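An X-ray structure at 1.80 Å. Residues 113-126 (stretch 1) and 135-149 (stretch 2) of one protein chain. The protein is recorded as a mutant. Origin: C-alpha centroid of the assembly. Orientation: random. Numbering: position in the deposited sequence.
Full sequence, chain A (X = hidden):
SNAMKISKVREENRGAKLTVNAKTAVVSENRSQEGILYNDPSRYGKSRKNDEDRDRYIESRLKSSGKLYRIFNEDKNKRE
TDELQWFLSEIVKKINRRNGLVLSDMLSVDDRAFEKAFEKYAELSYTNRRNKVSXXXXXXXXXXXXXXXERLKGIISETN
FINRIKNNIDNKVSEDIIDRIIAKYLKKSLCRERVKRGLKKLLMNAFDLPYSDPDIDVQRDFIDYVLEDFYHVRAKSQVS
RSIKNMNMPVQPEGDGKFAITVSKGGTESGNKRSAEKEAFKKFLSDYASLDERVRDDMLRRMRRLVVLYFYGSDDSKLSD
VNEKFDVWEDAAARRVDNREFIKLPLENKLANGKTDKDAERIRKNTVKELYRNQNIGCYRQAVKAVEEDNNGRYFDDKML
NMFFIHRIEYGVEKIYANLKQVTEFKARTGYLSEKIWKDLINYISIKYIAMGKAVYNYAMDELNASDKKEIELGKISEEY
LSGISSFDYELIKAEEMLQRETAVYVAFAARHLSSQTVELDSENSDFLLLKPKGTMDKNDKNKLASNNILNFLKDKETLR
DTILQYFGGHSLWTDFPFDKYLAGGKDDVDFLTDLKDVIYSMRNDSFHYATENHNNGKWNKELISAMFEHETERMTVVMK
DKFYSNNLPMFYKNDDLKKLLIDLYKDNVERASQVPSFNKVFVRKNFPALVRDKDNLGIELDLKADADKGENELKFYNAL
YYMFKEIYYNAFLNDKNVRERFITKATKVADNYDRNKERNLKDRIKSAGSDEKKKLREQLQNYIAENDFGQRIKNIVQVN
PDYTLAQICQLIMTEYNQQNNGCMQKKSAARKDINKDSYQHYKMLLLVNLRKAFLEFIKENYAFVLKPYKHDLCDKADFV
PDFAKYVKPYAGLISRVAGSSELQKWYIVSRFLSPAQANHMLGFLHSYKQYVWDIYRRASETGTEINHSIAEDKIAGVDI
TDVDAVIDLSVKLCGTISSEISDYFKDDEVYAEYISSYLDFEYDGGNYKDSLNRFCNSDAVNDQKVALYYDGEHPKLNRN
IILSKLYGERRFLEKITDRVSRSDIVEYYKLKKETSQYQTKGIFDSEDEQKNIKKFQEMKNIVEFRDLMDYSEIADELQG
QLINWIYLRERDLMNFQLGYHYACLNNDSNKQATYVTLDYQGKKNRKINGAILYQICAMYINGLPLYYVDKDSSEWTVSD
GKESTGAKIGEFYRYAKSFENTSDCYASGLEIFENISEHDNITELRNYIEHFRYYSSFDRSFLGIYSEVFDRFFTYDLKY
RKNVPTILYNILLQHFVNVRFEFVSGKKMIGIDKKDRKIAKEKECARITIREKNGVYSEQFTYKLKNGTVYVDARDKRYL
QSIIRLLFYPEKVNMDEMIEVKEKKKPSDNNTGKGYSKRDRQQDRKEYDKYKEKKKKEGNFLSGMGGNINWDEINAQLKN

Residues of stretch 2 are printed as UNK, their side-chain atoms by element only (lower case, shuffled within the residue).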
# COMPACT_ATOMS: atom_id res chain seq x y z
N ALA A 113 -29.51 -23.64 -37.87
CA ALA A 113 -30.77 -23.07 -38.32
C ALA A 113 -31.61 -22.50 -37.18
O ALA A 113 -32.49 -21.67 -37.43
CB ALA A 113 -31.59 -24.11 -39.08
N PHE A 114 -31.35 -22.92 -35.94
CA PHE A 114 -32.17 -22.50 -34.81
C PHE A 114 -31.43 -21.62 -33.81
O PHE A 114 -32.01 -21.24 -32.80
CB PHE A 114 -32.74 -23.73 -34.11
CG PHE A 114 -33.32 -24.72 -35.07
CD1 PHE A 114 -34.34 -24.33 -35.93
CD2 PHE A 114 -32.84 -26.01 -35.14
CE1 PHE A 114 -34.88 -25.23 -36.83
CE2 PHE A 114 -33.38 -26.92 -36.04
CZ PHE A 114 -34.40 -26.53 -36.88
N GLU A 115 -30.16 -21.28 -34.08
CA GLU A 115 -29.40 -20.46 -33.15
C GLU A 115 -30.11 -19.14 -32.87
O GLU A 115 -30.19 -18.71 -31.71
CB GLU A 115 -28.00 -20.20 -33.70
CG GLU A 115 -27.08 -21.39 -33.62
CD GLU A 115 -25.70 -21.07 -34.14
OE1 GLU A 115 -25.56 -20.06 -34.86
OE2 GLU A 115 -24.76 -21.82 -33.81
N LYS A 116 -30.63 -18.50 -33.91
CA LYS A 116 -31.34 -17.24 -33.73
C LYS A 116 -32.61 -17.42 -32.91
O LYS A 116 -32.92 -16.60 -32.05
CB LYS A 116 -31.66 -16.61 -35.09
CG LYS A 116 -30.62 -15.62 -35.62
CD LYS A 116 -30.58 -14.34 -34.78
CE LYS A 116 -29.14 -13.90 -34.49
NZ LYS A 116 -29.03 -13.12 -33.23
N ALA A 117 -33.36 -18.50 -33.17
CA ALA A 117 -34.58 -18.73 -32.40
C ALA A 117 -34.27 -18.98 -30.93
O ALA A 117 -34.96 -18.46 -30.05
CB ALA A 117 -35.35 -19.91 -32.99
N PHE A 118 -33.22 -19.77 -30.66
CA PHE A 118 -32.85 -20.07 -29.28
C PHE A 118 -32.38 -18.82 -28.55
O PHE A 118 -32.74 -18.60 -27.38
CB PHE A 118 -31.74 -21.13 -29.26
CG PHE A 118 -32.22 -22.55 -29.50
CD1 PHE A 118 -33.29 -23.07 -28.79
CD2 PHE A 118 -31.55 -23.36 -30.40
CE1 PHE A 118 -33.71 -24.38 -29.00
CE2 PHE A 118 -31.96 -24.67 -30.62
CZ PHE A 118 -33.04 -25.18 -29.92
N GLU A 119 -31.60 -17.97 -29.21
CA GLU A 119 -31.18 -16.72 -28.58
C GLU A 119 -32.37 -15.82 -28.31
O GLU A 119 -32.45 -15.18 -27.25
CB GLU A 119 -30.15 -15.99 -29.44
CG GLU A 119 -29.65 -14.70 -28.78
CD GLU A 119 -28.95 -13.76 -29.75
OE1 GLU A 119 -27.95 -13.13 -29.35
OE2 GLU A 119 -29.41 -13.65 -30.91
N LYS A 120 -33.31 -15.74 -29.25
CA LYS A 120 -34.51 -14.94 -29.04
C LYS A 120 -35.35 -15.50 -27.90
O LYS A 120 -35.91 -14.74 -27.10
CB LYS A 120 -35.33 -14.88 -30.34
CG LYS A 120 -36.73 -14.35 -30.15
CD LYS A 120 -36.75 -12.83 -30.06
CE LYS A 120 -38.03 -12.28 -30.64
NZ LYS A 120 -38.36 -12.92 -31.95
N TYR A 121 -35.46 -16.83 -27.82
CA TYR A 121 -36.08 -17.48 -26.67
C TYR A 121 -35.44 -17.02 -25.36
O TYR A 121 -36.13 -16.70 -24.39
CB TYR A 121 -35.95 -18.99 -26.81
CG TYR A 121 -36.54 -19.80 -25.68
CD1 TYR A 121 -35.81 -20.08 -24.52
CD2 TYR A 121 -37.83 -20.30 -25.77
CE1 TYR A 121 -36.36 -20.82 -23.49
CE2 TYR A 121 -38.38 -21.06 -24.76
CZ TYR A 121 -37.65 -21.31 -23.63
OH TYR A 121 -38.24 -22.06 -22.64
N ALA A 122 -34.11 -17.05 -25.32
CA ALA A 122 -33.39 -16.62 -24.12
C ALA A 122 -33.71 -15.17 -23.78
O ALA A 122 -33.90 -14.83 -22.61
CB ALA A 122 -31.90 -16.81 -24.32
N GLU A 123 -33.77 -14.31 -24.79
CA GLU A 123 -34.13 -12.91 -24.56
C GLU A 123 -35.51 -12.79 -23.95
O GLU A 123 -35.71 -12.10 -22.94
CB GLU A 123 -34.07 -12.12 -25.87
CG GLU A 123 -32.71 -12.08 -26.53
CD GLU A 123 -31.82 -11.00 -25.96
OE1 GLU A 123 -32.34 -10.16 -25.19
OE2 GLU A 123 -30.62 -10.99 -26.29
N LEU A 124 -36.49 -13.48 -24.54
CA LEU A 124 -37.85 -13.41 -24.02
C LEU A 124 -37.97 -14.09 -22.66
O LEU A 124 -38.80 -13.67 -21.85
CB LEU A 124 -38.82 -14.04 -25.02
CG LEU A 124 -38.96 -13.30 -26.35
CD1 LEU A 124 -40.15 -13.83 -27.14
CD2 LEU A 124 -39.06 -11.79 -26.14
N SER A 125 -37.17 -15.13 -22.40
CA SER A 125 -37.19 -15.76 -21.08
C SER A 125 -36.77 -14.76 -20.00
O SER A 125 -37.39 -14.67 -18.94
CB SER A 125 -36.27 -16.97 -21.06
OG SER A 125 -36.19 -17.52 -19.76
N TYR A 126 -35.70 -14.02 -20.28
CA TYR A 126 -35.23 -12.98 -19.37
C TYR A 126 -36.27 -11.86 -19.23
O TYR A 126 -36.62 -11.46 -18.12
CB TYR A 126 -33.90 -12.43 -19.88
CG TYR A 126 -33.39 -11.22 -19.12
CD1 TYR A 126 -33.33 -11.23 -17.73
CD2 TYR A 126 -32.99 -10.07 -19.79
CE1 TYR A 126 -32.87 -10.13 -17.03
CE2 TYR A 126 -32.53 -8.97 -19.10
CZ TYR A 126 -32.47 -9.00 -17.72
OH TYR A 126 -32.01 -7.91 -17.02
N UNK A 135 -43.97 -18.02 -16.96
CA UNK A 135 -43.86 -19.12 -17.89
C UNK A 135 -42.74 -18.92 -18.90
O UNK A 135 -42.30 -17.80 -19.19
N UNK A 136 -42.29 -20.05 -19.44
CA UNK A 136 -41.31 -20.05 -20.52
C UNK A 136 -41.95 -19.52 -21.79
O UNK A 136 -43.14 -19.74 -22.04
c UNK A 136 -40.79 -21.47 -20.77
o UNK A 136 -40.42 -22.12 -19.57
N UNK A 137 -41.19 -18.81 -22.61
CA UNK A 137 -41.72 -18.34 -23.89
C UNK A 137 -42.02 -19.52 -24.80
O UNK A 137 -41.48 -20.61 -24.64
c UNK A 137 -40.60 -17.47 -24.46
c UNK A 137 -39.80 -18.37 -22.39
c UNK A 137 -39.38 -17.88 -23.73
N UNK A 138 -42.91 -19.28 -25.75
CA UNK A 138 -43.22 -20.24 -26.80
C UNK A 138 -42.44 -19.88 -28.06
O UNK A 138 -42.33 -18.70 -28.42
c UNK A 138 -44.72 -20.26 -27.10
N UNK A 139 -41.90 -20.89 -28.73
CA UNK A 139 -41.04 -20.60 -29.87
C UNK A 139 -41.79 -19.97 -31.04
O UNK A 139 -41.16 -19.36 -31.91
c UNK A 139 -37.91 -21.48 -29.78
c UNK A 139 -39.08 -22.17 -29.53
c UNK A 139 -39.09 -23.12 -28.52
c UNK A 139 -36.77 -22.70 -28.07
c UNK A 139 -37.94 -23.39 -27.80
c UNK A 139 -40.33 -21.88 -30.31
c UNK A 139 -36.76 -21.74 -29.07
N UNK A 140 -43.13 -20.09 -31.07
CA UNK A 140 -43.91 -19.46 -32.13
C UNK A 140 -43.68 -17.95 -32.19
O UNK A 140 -43.75 -17.35 -33.26
c UNK A 140 -45.51 -22.18 -31.22
c UNK A 140 -45.81 -21.16 -32.31
c UNK A 140 -45.40 -19.75 -31.93
o UNK A 140 -45.86 -23.36 -31.42
o UNK A 140 -44.93 -21.80 -30.18
N UNK A 141 -43.39 -17.33 -31.04
CA UNK A 141 -43.12 -15.90 -30.97
C UNK A 141 -41.63 -15.58 -31.11
O UNK A 141 -41.22 -14.45 -30.80
c UNK A 141 -43.68 -15.33 -29.66
c UNK A 141 -45.16 -15.69 -29.52
o UNK A 141 -42.96 -15.89 -28.55
N UNK A 142 -40.83 -16.54 -31.57
CA UNK A 142 -39.43 -16.31 -31.89
C UNK A 142 -39.17 -16.40 -33.39
O UNK A 142 -38.03 -16.65 -33.81
s UNK A 142 -38.81 -17.34 -29.31
c UNK A 142 -38.54 -17.30 -31.12
N UNK A 143 -40.20 -16.20 -34.21
CA UNK A 143 -40.07 -16.26 -35.65
C UNK A 143 -40.04 -17.66 -36.23
O UNK A 143 -39.29 -17.91 -37.18
N UNK A 144 -40.85 -18.57 -35.70
CA UNK A 144 -40.75 -19.99 -36.01
C UNK A 144 -42.15 -20.60 -36.03
O UNK A 144 -43.01 -20.24 -35.23
c UNK A 144 -39.83 -20.71 -34.98
c UNK A 144 -40.19 -22.18 -34.83
c UNK A 144 -38.37 -20.54 -35.38
N UNK A 145 -42.37 -21.53 -36.97
CA UNK A 145 -43.66 -22.19 -37.15
C UNK A 145 -43.97 -23.09 -35.95
O UNK A 145 -43.24 -23.13 -34.96
c UNK A 145 -43.66 -22.98 -38.44
o UNK A 145 -41.34 -23.35 -38.84
o UNK A 145 -42.59 -25.10 -38.33
c UNK A 145 -42.45 -23.88 -38.56
N UNK A 146 -45.05 -23.87 -36.06
CA UNK A 146 -45.51 -24.67 -34.93
C UNK A 146 -44.80 -26.02 -34.86
O UNK A 146 -44.51 -26.51 -33.76
c UNK A 146 -47.02 -24.88 -35.02
N UNK A 147 -44.54 -26.64 -36.01
CA UNK A 147 -43.84 -27.92 -36.01
C UNK A 147 -42.40 -27.76 -35.54
O UNK A 147 -41.90 -28.58 -34.76
c UNK A 147 -43.90 -28.54 -37.41
N UNK A 148 -41.73 -26.71 -35.99
CA UNK A 148 -40.35 -26.48 -35.55
C UNK A 148 -40.31 -26.11 -34.07
O UNK A 148 -39.42 -26.55 -33.33
c UNK A 148 -38.29 -25.14 -35.98
o UNK A 148 -39.71 -25.86 -37.78
c UNK A 148 -39.71 -25.41 -36.42
N UNK A 149 -41.29 -25.32 -33.62
CA UNK A 149 -41.36 -24.94 -32.21
C UNK A 149 -41.40 -26.17 -31.32
O UNK A 149 -40.74 -26.20 -30.27
c UNK A 149 -42.58 -24.05 -31.96

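Position 135 has no side-chain atoms, so it is Gly-135; its phi of 112° would jam a CB against the preceding carbonyl, which calls for glycine. Position 136 carries one carbon, then one oxygen: Ser-136, whose CB lies 3.2 Å from Tyr-121 OH. At 137 three carbons close a ring onto the backbone N, the signature of Pro-137. Its CG sits 3.6 Å from the centroid of the Tyr-121 ring, over the face, a CH-pi contact, while its CB packs 3.9 Å from Leu-124 CB. Position 138 has a single carbon pointing away from the helix, Ala-138.

At 139 one carbon leads into a ring of six carbons with no oxygen: Phe-139. Its ring forms an offset stack with Tyr-121, centroids 4.6 Å apart and planes at 17°, and its CZ reaches 3.6 Å from Phe-118 CD1. Position 140 has three carbons, the third bearing two oxygens; this is Glu-140, out of reach of stretch 1.

Position 141 shows one carbon branching to an oxygen and a carbon: Thr-141. Its OG1 donates to Ala-138 O at 2.9 Å, tying the turn together, and its backbone O accepts a weak hydrogen bond from Lys-120 NZ at 3.4 Å. At 142 a carbon followed by sulfur identifies Cys-142, pointed toward the helix, with SG 4.1 Å from Tyr-121 CB and 4.3 Å from Leu-124 CD1. Position 143 is bare, Gly-143, and its positive phi favours that choice.

Position 144 has a carbon carrying two carbons, Val-144; its CG2 meets Ala-117 CB at 3.9 Å. Position 145, two carbons with two oxygens on the second, is Asp-145. It touches nothing on stretch 1 but caps the next helix, its OD2 accepting from the backbone N of 148 at 3.0 Å. Positions 146 and 147 each have one carbon, Ala-146 and Ala-147, both distant. At 148 one carbon bears an oxygen and a carbon: Thr-148, whose CG2 packs 3.5 Å from Phe-114 CE1 while OG1 donates to Asp-145 OD2 at 3.0 Å. Position 149, one carbon, is Ala-149, out of reach.

The contact works by apolar packing, with one weak hydrogen bond across it. Tyr-121 is the hub, its ring engaged by both Pro-137 and Phe-139. Small Ala-117 goes with a close backbone approach, Ala-117 CA lying 5.4 Å from Cys-142 CA. The design rule is local: hydrogen bonds within the loop help hold its turns, and side chains aimed at the helix fill the interface.

Stretch 2 135-149: GSPAFETCGVDAATA
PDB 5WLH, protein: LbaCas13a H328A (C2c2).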